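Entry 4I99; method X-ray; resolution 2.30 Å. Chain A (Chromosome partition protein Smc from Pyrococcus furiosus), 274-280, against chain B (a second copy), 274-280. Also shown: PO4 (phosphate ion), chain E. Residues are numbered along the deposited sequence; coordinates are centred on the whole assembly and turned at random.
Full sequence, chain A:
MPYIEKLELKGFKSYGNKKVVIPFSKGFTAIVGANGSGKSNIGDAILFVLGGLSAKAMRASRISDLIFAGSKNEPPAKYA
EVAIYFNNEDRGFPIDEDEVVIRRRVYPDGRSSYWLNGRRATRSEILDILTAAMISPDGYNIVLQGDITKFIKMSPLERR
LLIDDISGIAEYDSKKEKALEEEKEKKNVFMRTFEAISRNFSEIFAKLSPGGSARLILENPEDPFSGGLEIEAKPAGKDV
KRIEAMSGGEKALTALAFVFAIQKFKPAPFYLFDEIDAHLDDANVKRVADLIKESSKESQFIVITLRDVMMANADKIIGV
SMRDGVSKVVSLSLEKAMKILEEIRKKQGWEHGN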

ATOM      1  N   ASP A 274      -4.980  -1.306   9.955  1.00 25.23           N
ATOM      2  CA  ASP A 274      -4.908  -0.057   9.222  1.00 23.98           C
ATOM      3  C   ASP A 274      -4.226  -0.288   7.873  1.00 26.15           C
ATOM      4  O   ASP A 274      -2.995  -0.377   7.787  1.00 25.71           O
ATOM      5  CB  ASP A 274      -4.122   0.979  10.019  1.00 23.80           C
ATOM      6  CG  ASP A 274      -4.302   2.384   9.481  1.00 25.53           C
ATOM      7  OD1 ASP A 274      -4.639   2.532   8.286  1.00 24.49           O
ATOM      8  OD2 ASP A 274      -4.099   3.345  10.251  1.00 28.04           O
ATOM      9  N   GLU A 275      -5.042  -0.418   6.830  1.00 26.35           N
ATOM     10  CA  GLU A 275      -4.555  -0.622   5.471  1.00 26.70           C
ATOM     11  C   GLU A 275      -3.554  -1.750   5.319  1.00 26.05           C
ATOM     12  O   GLU A 275      -2.530  -1.601   4.651  1.00 25.78           O
ATOM     13  CB  GLU A 275      -3.963   0.682   4.934  1.00 25.37           C
ATOM     14  CG  GLU A 275      -5.029   1.752   4.700  1.00 27.63           C
ATOM     15  CD  GLU A 275      -4.451   3.046   4.169  1.00 29.27           C
ATOM     16  OE1 GLU A 275      -3.511   2.976   3.349  1.00 30.66           O
ATOM     17  OE2 GLU A 275      -4.940   4.129   4.558  1.00 30.55           O
ATOM     18  N   ILE A 276      -3.861  -2.883   5.938  1.00 25.96           N
ATOM     19  CA  ILE A 276      -2.998  -4.052   5.851  1.00 24.65           C
ATOM     20  C   ILE A 276      -3.102  -4.693   4.460  1.00 25.32           C
ATOM     21  O   ILE A 276      -2.446  -5.686   4.180  1.00 27.33           O
ATOM     22  CB  ILE A 276      -3.356  -5.108   6.951  1.00 25.34           C
ATOM     23  CG1 ILE A 276      -4.869  -5.369   7.004  1.00 24.29           C
ATOM     24  CG2 ILE A 276      -2.885  -4.612   8.315  1.00 23.22           C
ATOM     25  CD1 ILE A 276      -5.388  -6.319   5.959  1.00 23.32           C
ATOM     26  N   ASP A 277      -3.915  -4.101   3.591  1.00 24.22           N
ATOM     27  CA  ASP A 277      -4.112  -4.609   2.238  1.00 24.44           C
ATOM     28  C   ASP A 277      -3.511  -3.701   1.176  1.00 24.37           C
ATOM     29  O   ASP A 277      -3.737  -3.898  -0.016  1.00 24.98           O
ATOM     30  CB  ASP A 277      -5.609  -4.805   1.956  1.00 24.96           C
ATOM     31  CG  ASP A 277      -6.449  -3.581   2.318  1.00 23.76           C
ATOM     32  OD1 ASP A 277      -5.909  -2.610   2.901  1.00 26.18           O
ATOM     33  OD2 ASP A 277      -7.660  -3.596   2.022  1.00 22.76           O
ATOM     34  N   ALA A 278      -2.739  -2.710   1.617  1.00 25.94           N
ATOM     35  CA  ALA A 278      -2.087  -1.755   0.714  1.00 23.54           C
ATOM     36  C   ALA A 278      -1.301  -2.453  -0.395  1.00 22.22           C
ATOM     37  O   ALA A 278      -1.302  -2.009  -1.535  1.00 22.02           O
ATOM     38  CB  ALA A 278      -1.145  -0.843   1.510  1.00 20.97           C
ATOM     39  N   HIS A 279      -0.625  -3.542  -0.046  1.00 23.09           N
ATOM     40  CA  HIS A 279       0.188  -4.280  -1.008  1.00 24.32           C
ATOM     41  C   HIS A 279      -0.386  -5.613  -1.463  1.00 23.70           C
ATOM     42  O   HIS A 279       0.354  -6.458  -1.954  1.00 25.73           O
ATOM     43  CB  HIS A 279       1.585  -4.511  -0.427  1.00 22.95           C
ATOM     44  CG  HIS A 279       2.395  -3.263  -0.314  1.00 24.76           C
ATOM     45  ND1 HIS A 279       2.861  -2.581  -1.419  1.00 23.27           N
ATOM     46  CD2 HIS A 279       2.787  -2.548   0.769  1.00 22.16           C
ATOM     47  CE1 HIS A 279       3.504  -1.496  -1.019  1.00 26.40           C
ATOM     48  NE2 HIS A 279       3.474  -1.453   0.303  1.00 24.70           N
ATOM     49  N   LEU A 280      -1.693  -5.807  -1.310  1.00 23.81           N
ATOM     50  CA  LEU A 280      -2.325  -7.062  -1.728  1.00 23.10           C
ATOM     51  C   LEU A 280      -3.018  -6.899  -3.074  1.00 23.00           C
ATOM     52  O   LEU A 280      -3.635  -5.875  -3.313  1.00 25.84           O
ATOM     53  CB  LEU A 280      -3.357  -7.510  -0.682  1.00 21.12           C
ATOM     54  CG  LEU A 280      -2.790  -7.818   0.700  1.00 21.51           C
ATOM     55  CD1 LEU A 280      -3.916  -8.172   1.665  1.00 23.69           C
ATOM     56  CD2 LEU A 280      -1.796  -8.965   0.582  1.00 19.89           C
TER
ATOM     57  N   ASP B 274       7.734   1.541  -7.666  1.00 22.70           N
ATOM     58  CA  ASP B 274       7.240   0.225  -7.262  1.00 22.37           C
ATOM     59  C   ASP B 274       6.089   0.367  -6.259  1.00 23.19           C
ATOM     60  O   ASP B 274       6.314   0.492  -5.055  1.00 24.28           O
ATOM     61  CB  ASP B 274       8.350  -0.613  -6.621  1.00 19.99           C
ATOM     62  CG  ASP B 274       7.933  -2.075  -6.414  1.00 23.83           C
ATOM     63  OD1 ASP B 274       6.720  -2.337  -6.269  1.00 21.48           O
ATOM     64  OD2 ASP B 274       8.813  -2.967  -6.382  1.00 22.34           O
ATOM     65  N   GLU B 275       4.859   0.352  -6.760  1.00 23.48           N
ATOM     66  CA  GLU B 275       3.682   0.459  -5.905  1.00 24.38           C
ATOM     67  C   GLU B 275       3.636   1.723  -5.046  1.00 23.72           C
ATOM     68  O   GLU B 275       3.398   1.664  -3.832  1.00 21.99           O
ATOM     69  CB  GLU B 275       3.575  -0.790  -5.019  1.00 24.96           C
ATOM     70  CG  GLU B 275       3.115  -2.023  -5.786  1.00 27.81           C
ATOM     71  CD  GLU B 275       2.934  -3.246  -4.905  1.00 30.76           C
ATOM     72  OE1 GLU B 275       2.380  -3.097  -3.791  1.00 31.37           O
ATOM     73  OE2 GLU B 275       3.334  -4.358  -5.334  1.00 31.19           O
ATOM     74  N   ILE B 276       3.876   2.867  -5.675  1.00 22.28           N
ATOM     75  CA  ILE B 276       3.842   4.128  -4.952  1.00 21.42           C
ATOM     76  C   ILE B 276       2.390   4.504  -4.677  1.00 22.42           C
ATOM     77  O   ILE B 276       2.105   5.441  -3.921  1.00 25.13           O
ATOM     78  CB  ILE B 276       4.576   5.260  -5.748  1.00 20.13           C
ATOM     79  CG1 ILE B 276       4.131   5.295  -7.214  1.00 16.30           C
ATOM     80  CG2 ILE B 276       6.080   5.014  -5.706  1.00 17.99           C
ATOM     81  CD1 ILE B 276       2.747   5.848  -7.466  1.00 15.28           C
ATOM     82  N   ASP B 277       1.472   3.752  -5.279  1.00 21.08           N
ATOM     83  CA  ASP B 277       0.047   3.993  -5.109  1.00 20.35           C
ATOM     84  C   ASP B 277      -0.610   3.081  -4.081  1.00 21.28           C
ATOM     85  O   ASP B 277      -1.829   3.062  -3.947  1.00 24.27           O
ATOM     86  CB  ASP B 277      -0.677   3.883  -6.461  1.00 21.01           C
ATOM     87  CG  ASP B 277      -0.341   2.596  -7.232  1.00 23.76           C
ATOM     88  OD1 ASP B 277       0.557   1.832  -6.821  1.00 22.72           O
ATOM     89  OD2 ASP B 277      -0.983   2.357  -8.280  1.00 26.05           O
ATOM     90  N   ALA B 278       0.198   2.338  -3.334  1.00 21.38           N
ATOM     91  CA  ALA B 278      -0.330   1.429  -2.320  1.00 22.42           C
ATOM     92  C   ALA B 278      -1.277   2.117  -1.327  1.00 22.58           C
ATOM     93  O   ALA B 278      -2.338   1.581  -1.005  1.00 22.14           O
ATOM     94  CB  ALA B 278       0.823   0.773  -1.574  1.00 20.48           C
ATOM     95  N   HIS B 279      -0.902   3.308  -0.860  1.00 22.13           N
ATOM     96  CA  HIS B 279      -1.714   4.048   0.110  1.00 22.39           C
ATOM     97  C   HIS B 279      -2.558   5.198  -0.440  1.00 24.24           C
ATOM     98  O   HIS B 279      -3.059   6.004   0.339  1.00 26.69           O
ATOM     99  CB  HIS B 279      -0.820   4.592   1.238  1.00 20.34           C
ATOM    100  CG  HIS B 279      -0.216   3.523   2.093  1.00 20.03           C
ATOM    101  ND1 HIS B 279      -0.964   2.758   2.964  1.00 18.97           N
ATOM    102  CD2 HIS B 279       1.047   3.035   2.151  1.00 18.74           C
ATOM    103  CE1 HIS B 279      -0.187   1.840   3.519  1.00 17.89           C
ATOM    104  NE2 HIS B 279       1.036   1.987   3.042  1.00 20.43           N
ATOM    105  N   LEU B 280      -2.723   5.282  -1.759  1.00 24.18           N
ATOM    106  CA  LEU B 280      -3.519   6.351  -2.359  1.00 24.49           C
ATOM    107  C   LEU B 280      -4.941   5.877  -2.589  1.00 26.02           C
ATOM    108  O   LEU B 280      -5.155   4.690  -2.839  1.00 28.11           O
ATOM    109  CB  LEU B 280      -2.926   6.767  -3.702  1.00 23.73           C
ATOM    110  CG  LEU B 280      -1.472   7.233  -3.746  1.00 24.07           C
ATOM    111  CD1 LEU B 280      -1.128   7.606  -5.187  1.00 22.80           C
ATOM    112  CD2 LEU B 280      -1.258   8.430  -2.810  1.00 22.15           C
TER
HETATM  113  P   PO4 E1201       4.424   0.744   3.148  1.00 45.08           P
HETATM  114  O1  PO4 E1201       3.199   0.290   3.851  1.00 45.93           O
HETATM  115  O2  PO4 E1201       5.544  -0.173   3.470  1.00 46.38           O
HETATM  116  O3  PO4 E1201       4.187   0.744   1.683  1.00 47.13           O
HETATM  117  O4  PO4 E1201       4.766   2.117   3.589  1.00 47.55           O
HETATM  118  O   HOH W   1      -3.866   1.050   1.382  1.00 22.16           O
HETATM  119  O   HOH W   2       0.256  -1.606  -3.849  1.00 18.52           O
HETATM  120  O   HOH W   3      -3.460  -0.426  -2.420  1.00 25.72           O

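The contact is a near-symmetric pairing of two identical loops, about 300 Å² of surface in all, and three positions supply nearly all of it: A:His279, A:Ala278 and A:Glu275, with B:His279, B:Ala278 and B:Glu275. The backbones come closest at alanine, with A:Ala278 CA 4.7 Å from B:Ala278 CA.

Histidine covers the most surface and does several jobs with one ring. A:His279 ND1 donates to B:Glu275 OE1 at a very short 2.5 Å, and B:His279 ND1 returns the bond to A:Glu275 OE1 at 2.6 Å; both are close to linear. The second ring nitrogen is also a donor: A:His279 NE2 reaches phosphate O3 at 2.7 Å and B:His279 NE2 reaches phosphate O1 at 2.9 Å. With both nitrogens donating, each ring is best read as the charged imidazolium, which suits it to lie between a carboxylate and a phosphate ion. That ion, probably from the crystallisation liquor, bridges the two rings. The CA-to-CB bond of each histidine runs sideways to the partner, and an m rotamer with chi2 near -70° brings the ring across.

These polar bonds lie at the ring edge, leaving a face free for alanine. A:Ala278 CB sits 3.9 Å from the centroid of the B:His279 ring, and B:Ala278 CB sits 3.9 Å from that of A:His279, each methyl over the face in a CH-pi contact. The two methyls also meet each other, A:Ala278 CB to B:Ala278 CB at 4.0 Å. A small side chain pointing toward the partner fits this place: it fills the space under the ring while letting the backbones approach.

The CA-to-CB bond of each glutamate points toward the partner. The m, t chain is extended through chi2, long enough to carry the buried carboxylate to the opposing ring. Each OE1 also accepts from a water. The O of water 1 donates to A:Glu275 OE1 (2.8 Å) and B:Ala278 O (2.9 Å); the O of water 2 donates to B:Glu275 OE1 (2.6 Å) and A:Ala278 O (2.8 Å). The O of water 3 joins the two carbonyls, A:Ala278 O at 2.8 Å and B:Ala278 O at 2.7 Å, so backbone oxygens at the centre are not left unpaired.

Two overlapping type I turns run through each loop, from A:Glu275 to A:Ala278 and from A:Asp277 to A:Leu280, and likewise in chain B. The rule is compact: charge at the ring edge, methyl at its face, water at the carbonyls.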